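Local structure of RTX toxin RtxA (Vibrio vulnificus MO6-24/O, 6IMP) at residues N38-I50 and G137-L150. The protein is probably a hydrolase of the alpha/beta fold, an effector domain of a MARTX toxin that contributes to bacterial virulence. Residues are numbered along the deposited sequence; the frame is centred on the assembly and turned at random.
Sequences NELYGEKDARRKI and GYGESDGGPSEKGL
Arg48 reaches into the type II' beta turn from Tyr138 to Ser141, its chain extended from CG to NE (chi3 174°), and spends its guanidinium on backbone carbonyls. NH1 and NH2 both meet Ser141 O end-on in the guanidinium plane, and NH1 also donates to Gly139 O at 2.8 Å, from above that carbonyl's plane. Gly137 lies against one face of the group. Arg47, bent at chi3 (-51°), donates from NE to Gly137 O (2.8 Å), and from NH1 to Gly42 O within its own segment. Lys44 CA lies over the centre of one face of this guanidinium and Pro145 CD toward the rim of the other, while CD of Arg47 sits over the Tyr138 ring, 3.7 Å from its centroid, in a CH-pi contact. The backbones touch here too, Gly139 N donating to Arg47 O at 2.8 Å. The Tyr138 hydroxyl donates to Tyr41 O, in the carbonyl plane and on a lone pair. Pro145 CB is centred over one face of the Tyr41 ring, 3.8 Å from its centroid, with Leu40 CB on the other. In contrast to this buried core, partly exposed Glu140 stays at the margin, packing on Arg24 and Thr80. The contact thus fastens the end of helix 31-41 and the short helix 44-48 to the loop between strand 129-133 and helix 147-164, burying two arginines whose positive charges are probably stabilised by the carbonyl dipoles.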
loop_
_atom_site.group_PDB
_atom_site.type_symbol
_atom_site.label_atom_id
_atom_site.label_comp_id
_atom_site.label_asym_id
_atom_site.label_seq_id
_atom_site.Cartn_x
_atom_site.Cartn_y
_atom_site.Cartn_z
ATOM N N ASN A 38 6.838 4.603 -15.921
ATOM C CA ASN A 38 7.006 3.174 -16.214
ATOM C C ASN A 38 7.975 2.476 -15.255
ATOM O O ASN A 38 7.709 1.371 -14.765
ATOM C CB ASN A 38 7.555 3.002 -17.631
ATOM C CG ASN A 38 6.487 3.073 -18.696
ATOM O OD1 ASN A 38 5.316 3.347 -18.420
ATOM N ND2 ASN A 38 6.895 2.826 -19.939
ATOM N N GLU A 39 9.128 3.094 -15.049
ATOM C CA GLU A 39 10.154 2.524 -14.166
ATOM C C GLU A 39 9.641 2.479 -12.730
ATOM O O GLU A 39 9.567 1.412 -12.130
ATOM C CB GLU A 39 11.480 3.317 -14.265
ATOM C CG GLU A 39 12.461 3.150 -13.091
ATOM C CD GLU A 39 13.338 1.899 -13.157
ATOM O OE1 GLU A 39 13.162 1.059 -14.074
ATOM O OE2 GLU A 39 14.207 1.756 -12.260
ATOM N N LEU A 40 9.243 3.630 -12.213
ATOM C CA LEU A 40 8.832 3.748 -10.811
ATOM C C LEU A 40 7.516 3.020 -10.465
ATOM O O LEU A 40 7.421 2.368 -9.423
ATOM C CB LEU A 40 8.733 5.219 -10.414
ATOM C CG LEU A 40 10.080 5.869 -10.089
ATOM C CD1 LEU A 40 10.976 5.905 -11.308
ATOM C CD2 LEU A 40 9.884 7.274 -9.552
ATOM N N TYR A 41 6.530 3.119 -11.352
ATOM C CA TYR A 41 5.143 2.742 -11.036
ATOM C C TYR A 41 4.616 1.559 -11.845
ATOM O O TYR A 41 3.574 0.954 -11.499
ATOM C CB TYR A 41 4.237 3.928 -11.306
ATOM C CG TYR A 41 4.552 5.133 -10.472
ATOM C CD1 TYR A 41 4.420 5.086 -9.092
ATOM C CD2 TYR A 41 4.952 6.320 -11.061
ATOM C CE1 TYR A 41 4.679 6.181 -8.320
ATOM C CE2 TYR A 41 5.229 7.419 -10.302
ATOM C CZ TYR A 41 5.089 7.350 -8.927
ATOM O OH TYR A 41 5.363 8.455 -8.147
ATOM N N GLY A 42 5.293 1.280 -12.959
ATOM C CA GLY A 42 4.871 0.240 -13.883
ATOM C C GLY A 42 4.108 0.790 -15.064
ATOM O O GLY A 42 3.676 1.943 -15.072
ATOM N N GLU A 43 3.903 -0.059 -16.053
ATOM C CA GLU A 43 3.282 0.377 -17.293
ATOM C C GLU A 43 1.784 0.438 -17.074
ATOM O O GLU A 43 1.242 -0.359 -16.329
ATOM C CB GLU A 43 3.628 -0.575 -18.437
ATOM C CG GLU A 43 5.080 -1.036 -18.413
ATOM C CD GLU A 43 5.505 -1.724 -19.689
ATOM O OE1 GLU A 43 6.209 -2.749 -19.594
ATOM O OE2 GLU A 43 5.143 -1.242 -20.782
ATOM N N LYS A 44 1.125 1.401 -17.698
ATOM C CA LYS A 44 -0.309 1.549 -17.549
ATOM C C LYS A 44 -1.054 0.217 -17.720
ATOM O O LYS A 44 -1.945 -0.098 -16.922
ATOM C CB LYS A 44 -0.848 2.585 -18.530
ATOM C CG LYS A 44 -2.366 2.536 -18.723
ATOM C CD LYS A 44 -2.810 3.237 -19.996
ATOM C CE LYS A 44 -2.445 2.488 -21.271
ATOM N NZ LYS A 44 -3.274 1.268 -21.467
ATOM N N ASP A 45 -0.705 -0.556 -18.752
ATOM C CA ASP A 45 -1.407 -1.828 -19.026
ATOM C C ASP A 45 -1.259 -2.776 -17.825
ATOM O O ASP A 45 -2.250 -3.203 -17.233
ATOM C CB ASP A 45 -0.886 -2.491 -20.316
ATOM C CG ASP A 45 -1.491 -1.879 -21.592
ATOM O OD1 ASP A 45 -2.648 -1.408 -21.556
ATOM O OD2 ASP A 45 -0.810 -1.899 -22.640
ATOM N N ALA A 46 -0.011 -3.028 -17.441
ATOM C CA ALA A 46 0.344 -3.679 -16.159
ATOM C C ALA A 46 -0.359 -3.124 -14.923
ATOM O O ALA A 46 -0.734 -3.878 -14.027
ATOM C CB ALA A 46 1.843 -3.591 -15.945
ATOM N N ARG A 47 -0.434 -1.801 -14.838
ATOM C CA ARG A 47 -0.987 -1.121 -13.671
ATOM C C ARG A 47 -2.478 -1.371 -13.535
ATOM O O ARG A 47 -3.002 -1.445 -12.422
ATOM C CB ARG A 47 -0.751 0.389 -13.771
ATOM C CG ARG A 47 0.684 0.828 -13.540
ATOM C CD ARG A 47 0.729 2.230 -12.981
ATOM N NE ARG A 47 -0.060 3.166 -13.774
ATOM C CZ ARG A 47 0.385 3.816 -14.839
ATOM N NH1 ARG A 47 1.622 3.621 -15.296
ATOM N NH2 ARG A 47 -0.424 4.648 -15.472
ATOM N N ARG A 48 -3.154 -1.449 -14.675
ATOM C CA ARG A 48 -4.606 -1.499 -14.706
ATOM C C ARG A 48 -5.154 -2.918 -14.870
ATOM O O ARG A 48 -6.300 -3.181 -14.497
ATOM C CB ARG A 48 -5.144 -0.573 -15.801
ATOM C CG ARG A 48 -4.884 0.910 -15.525
ATOM C CD ARG A 48 -5.860 1.792 -16.286
ATOM N NE ARG A 48 -5.766 3.223 -15.969
ATOM C CZ ARG A 48 -6.278 3.810 -14.885
ATOM N NH1 ARG A 48 -6.874 3.092 -13.931
ATOM N NH2 ARG A 48 -6.177 5.124 -14.735
ATOM N N LYS A 49 -4.322 -3.828 -15.379
ATOM C CA LYS A 49 -4.752 -5.191 -15.711
ATOM C C LYS A 49 -5.327 -5.943 -14.513
ATOM O O LYS A 49 -4.784 -5.891 -13.405
ATOM C CB LYS A 49 -3.590 -5.989 -16.288
ATOM C CG LYS A 49 -3.929 -7.427 -16.644
ATOM C CD LYS A 49 -2.865 -8.023 -17.563
ATOM C CE LYS A 49 -3.301 -9.343 -18.179
ATOM N NZ LYS A 49 -4.465 -9.182 -19.099
ATOM N N ILE A 50 -6.443 -6.627 -14.760
ATOM C CA ILE A 50 -7.040 -7.539 -13.786
ATOM C C ILE A 50 -7.281 -8.893 -14.462
ATOM O O ILE A 50 -8.144 -9.020 -15.333
ATOM C CB ILE A 50 -8.354 -6.978 -13.200
ATOM C CG1 ILE A 50 -8.065 -5.701 -12.405
ATOM C CG2 ILE A 50 -9.012 -7.994 -12.277
ATOM C CD1 ILE A 50 -9.299 -4.886 -12.061
ATOM N N GLY A 137 -4.359 5.724 -11.063
ATOM C CA GLY A 137 -3.557 5.215 -12.182
ATOM C C GLY A 137 -3.405 3.708 -12.170
ATOM O O GLY A 137 -2.802 3.127 -13.081
ATOM N N TYR A 138 -3.985 3.079 -11.148
ATOM C CA TYR A 138 -3.861 1.658 -10.922
ATOM C C TYR A 138 -5.237 1.043 -10.975
ATOM O O TYR A 138 -6.212 1.638 -10.505
ATOM C CB TYR A 138 -3.248 1.404 -9.554
ATOM C CG TYR A 138 -1.749 1.539 -9.536
ATOM C CD1 TYR A 138 -0.940 0.495 -9.963
ATOM C CD2 TYR A 138 -1.135 2.701 -9.079
ATOM C CE1 TYR A 138 0.437 0.593 -9.921
ATOM C CE2 TYR A 138 0.247 2.811 -9.037
ATOM C CZ TYR A 138 1.031 1.755 -9.461
ATOM O OH TYR A 138 2.412 1.855 -9.444
ATOM N N GLY A 139 -5.297 -0.174 -11.516
ATOM C CA GLY A 139 -6.559 -0.875 -11.771
ATOM C C GLY A 139 -7.543 -0.040 -12.569
ATOM O O GLY A 139 -7.286 0.301 -13.725
ATOM N N GLU A 140 -8.667 0.298 -11.941
ATOM C CA GLU A 140 -9.738 1.057 -12.598
ATOM C C GLU A 140 -9.870 2.481 -12.022
ATOM O O GLU A 140 -10.837 3.183 -12.305
ATOM C CB GLU A 140 -11.076 0.296 -12.482
ATOM C CG GLU A 140 -11.436 -0.566 -13.691
ATOM C CD GLU A 140 -12.884 -1.071 -13.648
ATOM O OE1 GLU A 140 -13.365 -1.440 -12.552
ATOM O OE2 GLU A 140 -13.543 -1.102 -14.713
ATOM N N SER A 141 -8.893 2.911 -11.230
ATOM C CA SER A 141 -8.944 4.234 -10.614
ATOM C C SER A 141 -8.470 5.271 -11.610
ATOM O O SER A 141 -7.600 4.987 -12.434
ATOM C CB SER A 141 -8.083 4.272 -9.348
ATOM O OG SER A 141 -8.607 3.401 -8.352
ATOM N N ASP A 142 -9.039 6.471 -11.536
ATOM C CA ASP A 142 -8.702 7.529 -12.490
ATOM C C ASP A 142 -7.385 8.164 -12.157
ATOM O O ASP A 142 -7.026 8.286 -10.990
ATOM C CB ASP A 142 -9.739 8.638 -12.485
ATOM C CG ASP A 142 -11.029 8.229 -13.117
ATOM O OD1 ASP A 142 -11.011 7.709 -14.261
ATOM O OD2 ASP A 142 -12.070 8.458 -12.471
ATOM N N GLY A 143 -6.719 8.648 -13.197
ATOM C CA GLY A 143 -5.612 9.570 -13.053
ATOM C C GLY A 143 -4.281 8.903 -13.272
ATOM O O GLY A 143 -4.191 7.863 -13.925
ATOM N N GLY A 144 -3.242 9.509 -12.711
ATOM C CA GLY A 144 -1.874 9.142 -13.025
ATOM C C GLY A 144 -0.972 9.288 -11.817
ATOM O O GLY A 144 -0.963 10.326 -11.153
ATOM N N PRO A 145 -0.171 8.266 -11.550
ATOM C CA PRO A 145 0.466 8.174 -10.265
ATOM C C PRO A 145 1.509 9.271 -10.014
ATOM O O PRO A 145 2.103 9.798 -10.960
ATOM C CB PRO A 145 1.109 6.783 -10.302
ATOM C CG PRO A 145 1.394 6.552 -11.752
ATOM C CD PRO A 145 0.237 7.177 -12.458
ATOM N N SER A 146 1.710 9.580 -8.728
ATOM C CA SER A 146 2.729 10.525 -8.256
ATOM C C SER A 146 2.881 10.419 -6.719
ATOM O O SER A 146 1.929 10.090 -6.014
ATOM C CB SER A 146 2.319 11.941 -8.606
ATOM O OG SER A 146 1.325 12.407 -7.701
ATOM N N GLU A 147 4.068 10.728 -6.202
ATOM C CA GLU A 147 4.323 10.591 -4.771
ATOM C C GLU A 147 3.194 11.204 -3.932
ATOM O O GLU A 147 2.636 10.557 -3.048
ATOM C CB GLU A 147 5.676 11.200 -4.369
ATOM C CG GLU A 147 5.878 11.217 -2.851
ATOM C CD GLU A 147 7.327 11.303 -2.420
ATOM O OE1 GLU A 147 8.155 11.813 -3.189
ATOM O OE2 GLU A 147 7.642 10.865 -1.293
ATOM N N LYS A 148 2.857 12.450 -4.223
ATOM C CA LYS A 148 1.961 13.206 -3.356
ATOM C C LYS A 148 0.498 12.843 -3.628
ATOM O O LYS A 148 -0.327 12.788 -2.706
ATOM C CB LYS A 148 2.208 14.711 -3.499
ATOM C CG LYS A 148 2.892 15.346 -2.288
ATOM C CD LYS A 148 4.395 15.083 -2.237
ATOM C CE LYS A 148 4.935 15.205 -0.813
ATOM N NZ LYS A 148 6.412 15.402 -0.770
ATOM N N GLY A 149 0.185 12.568 -4.889
ATOM C CA GLY A 149 -1.101 11.983 -5.231
ATOM C C GLY A 149 -1.419 10.696 -4.471
ATOM O O GLY A 149 -2.511 10.547 -3.928
ATOM N N LEU A 150 -0.465 9.768 -4.419
ATOM C CA LEU A 150 -0.702 8.473 -3.785
ATOM C C LEU A 150 -0.941 8.613 -2.292
ATOM O O LEU A 150 -1.776 7.907 -1.723
ATOM C CB LEU A 150 0.462 7.526 -4.049
ATOM C CG LEU A 150 0.772 7.220 -5.521
ATOM C CD1 LEU A 150 1.726 6.041 -5.633
ATOM C CD2 LEU A 150 -0.485 6.934 -6.316
#